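Long-range contact in xylooligosaccharide oxidase (PDB 5L6G), which oxidises the C1 hydroxyl of xylose and xylooligosaccharides to lactones with a bicovalently bound FAD, passing the electrons to oxygen to give hydrogen peroxide: residues Trp46-Pro58 with Asp333-Lys345. Residues are numbered along the deposited sequence; the frame is centred on the assembly and turned at random. Where two conformers were deposited one is given.
Sequences WKTDASPFNDRLP and DPGYDQSETFYSK. With XYP (beta-D-xylopyranose), chain I; FAD (flavin-adenine dinucleotide), chain D.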
ATOM      1  N   TRP A  46      16.668  -7.134  18.783  1.00 27.43           N
ATOM      2  CA  TRP A  46      15.339  -7.717  18.888  1.00 25.83           C
ATOM      3  C   TRP A  46      14.296  -6.620  18.881  1.00 25.93           C
ATOM      4  O   TRP A  46      13.358  -6.651  18.087  1.00 23.64           O
ATOM      5  CB  TRP A  46      15.191  -8.524  20.173  1.00 26.05           C
ATOM      6  CG  TRP A  46      13.828  -9.105  20.318  1.00 25.23           C
ATOM      7  CD1 TRP A  46      12.759  -8.550  20.969  1.00 25.13           C
ATOM      8  CD2 TRP A  46      13.366 -10.339  19.765  1.00 24.11           C
ATOM      9  NE1 TRP A  46      11.667  -9.378  20.866  1.00 24.54           N
ATOM     10  CE2 TRP A  46      12.014 -10.484  20.137  1.00 24.00           C
ATOM     11  CE3 TRP A  46      13.967 -11.342  19.002  1.00 23.74           C
ATOM     12  CZ2 TRP A  46      11.253 -11.597  19.770  1.00 23.09           C
ATOM     13  CZ3 TRP A  46      13.219 -12.452  18.653  1.00 23.40           C
ATOM     14  CH2 TRP A  46      11.871 -12.567  19.031  1.00 23.33           C
ATOM     15  N   LYS A  47      14.481  -5.655  19.776  1.00 27.27           N
ATOM     16  CA  LYS A  47      13.558  -4.538  19.923  1.00 29.54           C
ATOM     17  C   LYS A  47      13.337  -3.878  18.567  1.00 27.79           C
ATOM     18  O   LYS A  47      12.205  -3.675  18.147  1.00 28.65           O
ATOM     19  CB  LYS A  47      14.117  -3.533  20.945  1.00 32.52           C
ATOM     20  CG  LYS A  47      13.233  -2.323  21.215  1.00 35.89           C
ATOM     21  CD  LYS A  47      12.103  -2.641  22.183  1.00 38.29           C
ATOM     22  CE  LYS A  47      11.196  -1.429  22.367  1.00 40.95           C
ATOM     23  NZ  LYS A  47       9.928  -1.776  23.069  1.00 41.98           N
ATOM     24  N   THR A  48      14.422  -3.588  17.864  1.00 26.70           N
ATOM     25  CA  THR A  48      14.347  -2.950  16.563  1.00 26.06           C
ATOM     26  C   THR A  48      13.628  -3.834  15.563  1.00 24.23           C
ATOM     27  O   THR A  48      12.665  -3.407  14.926  1.00 23.24           O
ATOM     28  CB  THR A  48      15.759  -2.661  16.036  1.00 27.79           C
ATOM     29  OG1 THR A  48      16.402  -1.763  16.937  1.00 30.67           O
ATOM     30  CG2 THR A  48      15.727  -2.046  14.654  1.00 27.64           C
ATOM     31  N   ASP A  49      14.084  -5.080  15.433  1.00 22.32           N
ATOM     32  CA  ASP A  49      13.506  -5.984  14.434  1.00 21.46           C
ATOM     33  C   ASP A  49      12.044  -6.337  14.707  1.00 20.27           C
ATOM     34  O   ASP A  49      11.258  -6.499  13.776  1.00 19.91           O
ATOM     35  CB  ASP A  49      14.350  -7.263  14.318  1.00 21.29           C
ATOM     36  CG  ASP A  49      15.646  -7.039  13.540  1.00 21.90           C
ATOM     37  OD1 ASP A  49      15.758  -5.999  12.848  1.00 21.72           O
ATOM     38  OD2 ASP A  49      16.550  -7.898  13.604  1.00 21.21           O
ATOM     39  N   ALA A  50      11.682  -6.447  15.981  1.00 20.40           N
ATOM     40  CA  ALA A  50      10.312  -6.772  16.364  1.00 19.55           C
ATOM     41  C   ALA A  50       9.333  -5.576  16.383  1.00 19.40           C
ATOM     42  O   ALA A  50       8.125  -5.775  16.503  1.00 19.51           O
ATOM     43  CB  ALA A  50      10.311  -7.451  17.730  1.00 19.67           C
ATOM     44  N   SER A  51       9.833  -4.348  16.288  0.50 19.59           N
ATOM     45  CA  SER A  51       8.997  -3.171  16.570  0.50 19.39           C
ATOM     46  C   SER A  51       8.099  -2.802  15.390  0.50 18.13           C
ATOM     47  O   SER A  51       8.586  -2.665  14.270  0.50 18.23           O
ATOM     48  CB  SER A  51       9.857  -1.970  16.963  0.50 20.41           C
ATOM     49  OG  SER A  51      10.916  -1.783  16.037  0.50 21.34           O
ATOM     50  N   PRO A  52       6.787  -2.607  15.651  1.00 16.85           N
ATOM     51  CA  PRO A  52       5.796  -2.346  14.624  1.00 15.47           C
ATOM     52  C   PRO A  52       5.975  -0.942  14.073  1.00 14.72           C
ATOM     53  O   PRO A  52       6.655  -0.131  14.682  1.00 15.20           O
ATOM     54  CB  PRO A  52       4.481  -2.416  15.403  1.00 15.50           C
ATOM     55  CG  PRO A  52       4.837  -1.909  16.747  1.00 16.18           C
ATOM     56  CD  PRO A  52       6.209  -2.460  17.006  1.00 16.89           C
ATOM     57  N   PHE A  53       5.380  -0.654  12.926  1.00 13.83           N
ATOM     58  CA  PHE A  53       5.214   0.725  12.526  1.00 13.39           C
ATOM     59  C   PHE A  53       4.104   1.333  13.388  1.00 12.81           C
ATOM     60  O   PHE A  53       4.206   2.471  13.858  1.00 12.96           O
ATOM     61  CB  PHE A  53       4.831   0.866  11.062  1.00 13.19           C
ATOM     62  CG  PHE A  53       4.437   2.258  10.722  1.00 13.14           C
ATOM     63  CD1 PHE A  53       5.395   3.262  10.701  1.00 13.59           C
ATOM     64  CD2 PHE A  53       3.113   2.585  10.508  1.00 13.08           C
ATOM     65  CE1 PHE A  53       5.029   4.574  10.434  1.00 13.58           C
ATOM     66  CE2 PHE A  53       2.737   3.895  10.236  1.00 13.04           C
ATOM     67  CZ  PHE A  53       3.701   4.888  10.197  1.00 13.19           C
ATOM     68  N   ASN A  54       3.044   0.569  13.580  1.00 12.07           N
ATOM     69  CA  ASN A  54       1.941   1.011  14.405  1.00 12.22           C
ATOM     70  C   ASN A  54       2.182   0.588  15.841  1.00 12.83           C
ATOM     71  O   ASN A  54       1.984  -0.573  16.183  1.00 12.60           O
ATOM     72  CB  ASN A  54       0.611   0.441  13.906  1.00 11.57           C
ATOM     73  CG  ASN A  54      -0.600   1.122  14.550  1.00 11.54           C
ATOM     74  OD1 ASN A  54      -0.494   1.842  15.561  1.00 11.54           O
ATOM     75  ND2 ASN A  54      -1.756   0.886  13.972  1.00 11.05           N
ATOM     76  N   ASP A  55       2.594   1.537  16.673  1.00 13.33           N
ATOM     77  CA  ASP A  55       2.857   1.267  18.088  1.00 14.36           C
ATOM     78  C   ASP A  55       1.647   0.813  18.877  1.00 14.10           C
ATOM     79  O   ASP A  55       1.787   0.363  20.007  1.00 14.21           O
ATOM     80  CB  ASP A  55       3.441   2.497  18.776  1.00 15.63           C
ATOM     81  CG  ASP A  55       4.875   2.729  18.413  1.00 16.48           C
ATOM     82  OD1 ASP A  55       5.636   1.741  18.380  1.00 17.21           O
ATOM     83  OD2 ASP A  55       5.224   3.895  18.155  1.00 17.38           O
ATOM     84  N   ARG A  56       0.461   0.959  18.300  1.00 13.86           N
ATOM     85  CA  ARG A  56      -0.745   0.424  18.929  1.00 14.10           C
ATOM     86  C   ARG A  56      -0.745  -1.105  18.916  1.00 13.91           C
ATOM     87  O   ARG A  56      -1.440  -1.713  19.721  1.00 14.03           O
ATOM     88  CB  ARG A  56      -1.980   0.916  18.203  1.00 13.64           C
ATOM     89  CG  ARG A  56      -3.284   0.682  18.935  1.00 13.89           C
ATOM     90  CD  ARG A  56      -4.445   1.324  18.177  1.00 13.39           C
ATOM     91  NE  ARG A  56      -4.736   0.709  16.895  1.00 12.86           N
ATOM     92  CZ  ARG A  56      -5.360  -0.461  16.739  1.00 12.96           C
ATOM     93  NH1 ARG A  56      -5.731  -1.185  17.796  1.00 13.30           N
ATOM     94  NH2 ARG A  56      -5.602  -0.927  15.520  1.00 12.59           N
ATOM     95  N   LEU A  57       0.025  -1.704  18.003  1.00 13.59           N
ATOM     96  CA  LEU A  57      -0.049  -3.117  17.702  1.00 13.58           C
ATOM     97  C   LEU A  57       1.310  -3.836  17.692  1.00 13.84           C
ATOM     98  O   LEU A  57       1.731  -4.401  16.665  1.00 13.26           O
ATOM     99  CB  LEU A  57      -0.763  -3.307  16.366  1.00 13.05           C
ATOM    100  CG  LEU A  57      -2.227  -2.883  16.331  1.00 13.09           C
ATOM    101  CD1 LEU A  57      -2.734  -2.986  14.896  1.00 12.64           C
ATOM    102  CD2 LEU A  57      -3.097  -3.688  17.311  1.00 13.44           C
ATOM    103  N   PRO A  58       1.995  -3.847  18.848  1.00 14.42           N
ATOM    104  CA  PRO A  58       3.177  -4.637  18.959  1.00 14.77           C
ATOM    105  C   PRO A  58       2.782  -6.099  19.068  1.00 15.08           C
ATOM    106  O   PRO A  58       1.731  -6.417  19.654  1.00 15.57           O
ATOM    107  CB  PRO A  58       3.789  -4.160  20.264  1.00 15.49           C
ATOM    108  CG  PRO A  58       2.598  -3.824  21.108  1.00 15.62           C
ATOM    109  CD  PRO A  58       1.605  -3.250  20.143  1.00 15.14           C
ATOM    110  N   ASP A 333      19.096   1.534   6.560  1.00 29.06           N
ATOM    111  CA  ASP A 333      19.627   1.218   7.888  1.00 31.67           C
ATOM    112  C   ASP A 333      18.673   0.260   8.595  1.00 31.91           C
ATOM    113  O   ASP A 333      17.485   0.574   8.734  1.00 32.30           O
ATOM    114  CB  ASP A 333      19.786   2.508   8.713  1.00 33.54           C
ATOM    115  CG  ASP A 333      20.565   2.305  10.024  1.00 36.31           C
ATOM    116  OD1 ASP A 333      20.457   1.236  10.665  1.00 37.19           O
ATOM    117  OD2 ASP A 333      21.278   3.247  10.441  1.00 38.97           O
ATOM    118  N   PRO A 334      19.192  -0.894   9.073  1.00 33.58           N
ATOM    119  CA  PRO A 334      18.360  -1.818   9.855  1.00 34.35           C
ATOM    120  C   PRO A 334      17.838  -1.218  11.186  1.00 35.08           C
ATOM    121  O   PRO A 334      16.880  -1.730  11.757  1.00 35.48           O
ATOM    122  CB  PRO A 334      19.295  -3.012  10.107  1.00 34.32           C
ATOM    123  CG  PRO A 334      20.675  -2.459   9.975  1.00 34.96           C
ATOM    124  CD  PRO A 334      20.575  -1.394   8.924  1.00 34.50           C
ATOM    125  N   GLY A 335      18.453  -0.136  11.657  1.00 36.10           N
ATOM    126  CA  GLY A 335      17.961   0.592  12.828  1.00 36.92           C
ATOM    127  C   GLY A 335      16.659   1.362  12.608  1.00 37.00           C
ATOM    128  O   GLY A 335      16.089   1.900  13.559  1.00 36.95           O
ATOM    129  N   TYR A 336      16.198   1.433  11.357  1.00 35.40           N
ATOM    130  CA  TYR A 336      14.919   2.049  11.029  1.00 34.09           C
ATOM    131  C   TYR A 336      13.880   1.750  12.106  1.00 33.56           C
ATOM    132  O   TYR A 336      13.660   0.587  12.466  1.00 30.72           O
ATOM    133  CB  TYR A 336      14.411   1.526   9.692  1.00 33.87           C
ATOM    134  CG  TYR A 336      13.134   2.186   9.244  1.00 32.95           C
ATOM    135  CD1 TYR A 336      13.168   3.388   8.554  1.00 32.58           C
ATOM    136  CD2 TYR A 336      11.889   1.613   9.517  1.00 31.93           C
ATOM    137  CE1 TYR A 336      12.003   4.008   8.139  1.00 31.29           C
ATOM    138  CE2 TYR A 336      10.712   2.228   9.105  1.00 31.06           C
ATOM    139  CZ  TYR A 336      10.782   3.418   8.410  1.00 30.25           C
ATOM    140  OH  TYR A 336       9.647   4.038   7.994  1.00 27.09           O
ATOM    141  N   ASP A 337      13.268   2.807  12.631  1.00 33.90           N
ATOM    142  CA  ASP A 337      12.325   2.660  13.739  1.00 34.77           C
ATOM    143  C   ASP A 337      11.244   3.747  13.780  1.00 33.36           C
ATOM    144  O   ASP A 337      10.740   4.070  14.862  1.00 33.66           O
ATOM    145  CB  ASP A 337      13.098   2.617  15.071  1.00 37.10           C
ATOM    146  CG  ASP A 337      13.799   3.929  15.393  1.00 39.34           C
ATOM    147  OD1 ASP A 337      13.545   4.945  14.712  1.00 39.63           O
ATOM    148  OD2 ASP A 337      14.615   3.944  16.343  1.00 43.88           O
ATOM    149  N   GLN A 338      10.879   4.302  12.619  1.00 30.58           N
ATOM    150  CA  GLN A 338       9.810   5.284  12.575  1.00 29.78           C
ATOM    151  C   GLN A 338       8.539   4.566  13.012  1.00 25.44           C
ATOM    152  O   GLN A 338       8.279   3.429  12.577  1.00 25.19           O
ATOM    153  CB  GLN A 338       9.633   5.865  11.168  1.00 32.48           C
ATOM    154  CG  GLN A 338      10.842   6.630  10.653  1.00 35.51           C
ATOM    155  CD  GLN A 338      11.215   7.791  11.551  1.00 38.42           C
ATOM    156  OE1 GLN A 338      12.134   7.682  12.372  1.00 42.63           O
ATOM    157  NE2 GLN A 338      10.496   8.907  11.414  1.00 40.17           N
ATOM    158  N   SER A 339       7.780   5.177  13.913  1.00 20.38           N
ATOM    159  CA  SER A 339       6.515   4.574  14.313  1.00 17.94           C
ATOM    160  C   SER A 339       5.492   5.631  14.742  1.00 16.54           C
ATOM    161  O   SER A 339       5.855   6.738  15.106  1.00 16.16           O
ATOM    162  CB  SER A 339       6.737   3.558  15.426  1.00 17.78           C
ATOM    163  OG  SER A 339       7.173   4.180  16.611  1.00 18.41           O
ATOM    164  N   GLU A 340       4.217   5.259  14.666  1.00 14.76           N
ATOM    165  CA  GLU A 340       3.101   6.100  15.096  1.00 14.13           C
ATOM    166  C   GLU A 340       2.086   5.231  15.791  1.00 13.27           C
ATOM    167  O   GLU A 340       2.135   3.985  15.686  1.00 12.59           O
ATOM    168  CB  GLU A 340       2.436   6.805  13.908  1.00 13.73           C
ATOM    169  CG  GLU A 340       3.399   7.647  13.106  1.00 14.16           C
ATOM    170  CD  GLU A 340       2.773   8.356  11.936  1.00 14.34           C
ATOM    171  OE1 GLU A 340       1.546   8.285  11.714  1.00 14.13           O
ATOM    172  OE2 GLU A 340       3.543   9.006  11.212  1.00 15.40           O
ATOM    173  N   THR A 341       1.179   5.874  16.515  1.00 12.84           N
ATOM    174  CA  THR A 341       0.093   5.168  17.193  1.00 12.71           C
ATOM    175  C   THR A 341      -1.191   5.615  16.538  1.00 12.15           C
ATOM    176  O   THR A 341      -1.512   6.794  16.551  1.00 12.03           O
ATOM    177  CB  THR A 341       0.048   5.502  18.686  1.00 13.33           C
ATOM    178  OG1 THR A 341       1.312   5.171  19.282  1.00 13.82           O
ATOM    179  CG2 THR A 341      -1.053   4.735  19.400  1.00 13.41           C
ATOM    180  N   PHE A 342      -1.942   4.682  15.976  1.00 11.60           N
ATOM    181  CA  PHE A 342      -3.091   5.065  15.183  1.00 11.26           C
ATOM    182  C   PHE A 342      -4.050   3.906  14.912  1.00 10.95           C
ATOM    183  O   PHE A 342      -3.723   2.715  15.131  1.00 10.47           O
ATOM    184  CB  PHE A 342      -2.614   5.664  13.848  1.00 10.95           C
ATOM    185  CG  PHE A 342      -1.890   4.670  12.971  1.00 10.64           C
ATOM    186  CD1 PHE A 342      -0.548   4.400  13.175  1.00 10.99           C
ATOM    187  CD2 PHE A 342      -2.555   3.987  11.965  1.00 10.28           C
ATOM    188  CE1 PHE A 342       0.119   3.466  12.389  1.00 10.69           C
ATOM    189  CE2 PHE A 342      -1.882   3.062  11.162  1.00 10.10           C
ATOM    190  CZ  PHE A 342      -0.550   2.805  11.382  1.00 10.24           C
ATOM    191  N   TYR A 343      -5.233   4.293  14.423  1.00 10.60           N
ATOM    192  CA  TYR A 343      -6.168   3.388  13.776  1.00 10.26           C
ATOM    193  C   TYR A 343      -6.406   3.912  12.374  1.00 10.19           C
ATOM    194  O   TYR A 343      -6.379   5.104  12.169  1.00 10.36           O
ATOM    195  CB  TYR A 343      -7.492   3.296  14.538  1.00 10.27           C
ATOM    196  CG  TYR A 343      -8.489   2.367  13.881  1.00  9.91           C
ATOM    197  CD1 TYR A 343      -8.144   1.081  13.549  1.00  9.72           C
ATOM    198  CD2 TYR A 343      -9.788   2.772  13.609  1.00  9.93           C
ATOM    199  CE1 TYR A 343      -9.048   0.215  12.951  1.00  9.63           C
ATOM    200  CE2 TYR A 343     -10.707   1.910  13.017  1.00  9.78           C
ATOM    201  CZ  TYR A 343     -10.321   0.624  12.690  1.00  9.72           C
ATOM    202  OH  TYR A 343     -11.201  -0.266  12.090  1.00  9.78           O
ATOM    203  N   SER A 344      -6.607   3.014  11.417  1.00 10.19           N
ATOM    204  CA  SER A 344      -6.830   3.431  10.042  1.00 10.03           C
ATOM    205  C   SER A 344      -7.821   2.536   9.338  1.00 10.16           C
ATOM    206  O   SER A 344      -7.977   1.364   9.675  1.00 10.23           O
ATOM    207  CB  SER A 344      -5.503   3.473   9.284  1.00  9.91           C
ATOM    208  OG  SER A 344      -5.688   3.727   7.911  1.00  9.95           O
ATOM    209  N   LYS A 345      -8.546   3.130   8.398  1.00 10.05           N
ATOM    210  CA  LYS A 345      -9.453   2.397   7.541  1.00  9.96           C
ATOM    211  C   LYS A 345      -9.200   2.850   6.114  1.00  9.93           C
ATOM    212  O   LYS A 345      -8.498   3.861   5.849  1.00 10.02           O
ATOM    213  CB  LYS A 345     -10.913   2.634   7.940  1.00 10.08           C
ATOM    214  CG  LYS A 345     -11.273   2.175   9.342  1.00 10.25           C
ATOM    215  CD  LYS A 345     -12.773   2.222   9.635  1.00 10.40           C
ATOM    216  CE  LYS A 345     -13.548   1.018   9.109  1.00 10.55           C
ATOM    217  NZ  LYS A 345     -13.409  -0.242   9.898  1.00 10.77           N
TER
HETATM  218  O1  XYP I 510      -6.717  -3.628  16.785  1.00 19.29           O
HETATM  219  C1  XYP I 510      -8.083  -3.718  16.454  1.00 19.46           C
HETATM  220  C2  XYP I 510      -8.901  -3.716  17.746  1.00 19.79           C
HETATM  221  C3  XYP I 510     -10.366  -3.744  17.387  1.00 19.07           C
HETATM  222  C4  XYP I 510     -10.670  -2.539  16.520  1.00 18.50           C
HETATM  223  C5  XYP I 510      -9.777  -2.529  15.299  1.00 18.83           C
HETATM  224  O2  XYP I 510      -8.570  -4.838  18.587  1.00 20.76           O
HETATM  225  O3  XYP I 510     -11.177  -3.669  18.558  1.00 18.30           O
HETATM  226  O4  XYP I 510     -12.045  -2.599  16.157  1.00 18.43           O
HETATM  227  O5  XYP I 510      -8.401  -2.573  15.681  1.00 20.41           O
HETATM  228  PA  FAD D 501       5.243  -5.263   6.008  1.00  9.98           P
HETATM  229  O1A FAD D 501       6.684  -5.711   6.085  1.00  9.87           O
HETATM  230  O2A FAD D 501       4.560  -4.975   7.308  1.00  8.78           O
HETATM  231  O5B FAD D 501       4.421  -6.237   5.087  1.00 10.20           O
HETATM  232  C5B FAD D 501       3.034  -6.063   4.784  1.00  9.94           C
HETATM  233  C4B FAD D 501       2.436  -7.381   4.347  1.00  9.91           C
HETATM  234  O4B FAD D 501       3.123  -7.849   3.183  1.00  9.88           O
HETATM  235  C3B FAD D 501       2.583  -8.471   5.396  1.00  9.73           C
HETATM  236  O3B FAD D 501       1.497  -9.367   5.292  1.00 10.14           O
HETATM  237  C2B FAD D 501       3.848  -9.179   4.986  1.00 10.08           C
HETATM  238  O2B FAD D 501       3.954 -10.502   5.496  1.00  9.78           O
HETATM  239  C1B FAD D 501       3.750  -9.102   3.479  1.00  9.71           C
HETATM  240  N9A FAD D 501       5.082  -9.162   2.873  1.00  9.44           N
HETATM  241  C8A FAD D 501       6.132  -8.377   3.099  1.00  9.69           C
HETATM  242  N7A FAD D 501       7.194  -8.769   2.356  1.00  9.57           N
HETATM  243  C5A FAD D 501       6.770  -9.815   1.647  1.00  9.58           C
HETATM  244  C6A FAD D 501       7.394 -10.722   0.687  1.00  9.84           C
HETATM  245  N6A FAD D 501       8.680 -10.485   0.366  1.00 10.53           N
HETATM  246  N1A FAD D 501       6.640 -11.729   0.198  1.00  9.97           N
HETATM  247  C2A FAD D 501       5.361 -11.923   0.528  1.00  9.65           C
HETATM  248  N3A FAD D 501       4.716 -11.111   1.419  1.00 10.02           N
HETATM  249  C4A FAD D 501       5.389 -10.071   1.983  1.00  9.59           C
HETATM  250  N1  FAD D 501       0.481   2.630   0.568  1.00 12.22           N
HETATM  251  C2  FAD D 501       0.144   3.130  -0.663  1.00 12.68           C
HETATM  252  O2  FAD D 501      -0.516   2.404  -1.458  1.00 12.95           O
HETATM  253  N3  FAD D 501       0.541   4.369  -1.042  1.00 12.61           N
HETATM  254  C4  FAD D 501       1.288   5.173  -0.248  1.00 13.12           C
HETATM  255  O4  FAD D 501       1.664   6.331  -0.586  1.00 13.36           O
HETATM  256  C4X FAD D 501       1.684   4.706   1.098  1.00 13.12           C
HETATM  257  N5  FAD D 501       2.431   5.448   1.967  1.00 13.90           N
HETATM  258  C5X FAD D 501       2.820   4.985   3.214  1.00 14.20           C
HETATM  259  C6  FAD D 501       3.611   5.743   4.087  1.00 14.73           C
HETATM  260  C7  FAD D 501       3.959   5.227   5.346  1.00 14.05           C
HETATM  261  C7M FAD D 501       4.794   6.085   6.263  1.00 14.98           C
HETATM  262  C8  FAD D 501       3.540   3.843   5.760  1.00 12.58           C
HETATM  263  C8M FAD D 501       3.966   3.231   7.090  1.00 12.15           C
HETATM  264  C9  FAD D 501       2.767   3.106   4.870  1.00 12.50           C
HETATM  265  C9A FAD D 501       2.374   3.623   3.622  1.00 12.43           C
HETATM  266  N10 FAD D 501       1.567   2.886   2.714  1.00 12.32           N
HETATM  267  C10 FAD D 501       1.201   3.366   1.455  1.00 12.53           C
HETATM  268  C1' FAD D 501       1.077   1.549   3.030  1.00 11.38           C
HETATM  269  C2' FAD D 501       1.993   0.473   2.540  1.00 10.51           C
HETATM  270  O2' FAD D 501       1.770   0.334   1.134  1.00 10.41           O
HETATM  271  C3' FAD D 501       1.553  -0.804   3.234  1.00 10.29           C
HETATM  272  O3' FAD D 501       1.604  -0.661   4.659  1.00  9.90           O
HETATM  273  C4' FAD D 501       2.480  -1.939   2.791  1.00 10.07           C
HETATM  274  O4' FAD D 501       1.743  -3.170   2.809  1.00 10.84           O
HETATM  275  C5' FAD D 501       3.689  -1.983   3.690  1.00 10.24           C
HETATM  276  O5' FAD D 501       4.712  -2.771   3.077  1.00 10.12           O
HETATM  277  P   FAD D 501       5.917  -3.226   3.989  1.00  9.81           P
HETATM  278  O1P FAD D 501       6.794  -4.200   3.269  1.00  9.44           O
HETATM  279  O2P FAD D 501       6.580  -2.027   4.590  1.00  9.63           O
HETATM  280  O3P FAD D 501       5.135  -3.858   5.237  1.00  9.76           O
HETATM  281  O   HOH W   1       3.876   6.116  18.543  1.00 19.62           O
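Polar contacts centre on the N54 amide, which bonds the backbone of F342 through oxygen and nitrogen: F342 N donates to N54 OD1, and N54 ND2 donates back to F342 O (2.9 Å). R56 NE meets F342 O too, from the carbonyl's opposite face, with F342 O lying 1° from the R56 guanidinium plane. N54 OD1 takes R56 N, an Asx turn, from the face opposite F342 N. Backbone pairing is a single bridge, E340 N to F53 O (2.9 Å) and D55 N to E340 O (2.7 Å). S339 OG donates to the syn side of D55 OD2, and a water joins this oxygen to T341 OG1.

With CG between backbone N and carbonyl carbon (chi1 65°), the F342 ring folds under the N54 amide; the planes differ by 8°, ND2 standing 3.4 Å above the ring. Putting an alanine here would remove the stacked amide and is likely to leave F342 N and R56 N without their acceptor. F53 meets F342 rim to rim, its CE2 3.4 Å from F342 CE1, while FAD C8M sits over the F53 ring centre.

R56 NH1 holds O1 of a bound xylose (2.8 Å), and Y343 CE1 touches its C5. The contact joins the loop after helix 45-50 to strand 341-349 and the segment leading into it; that strand pairs with strand 409-417, and helix 426-437 packs against R56 and Y343.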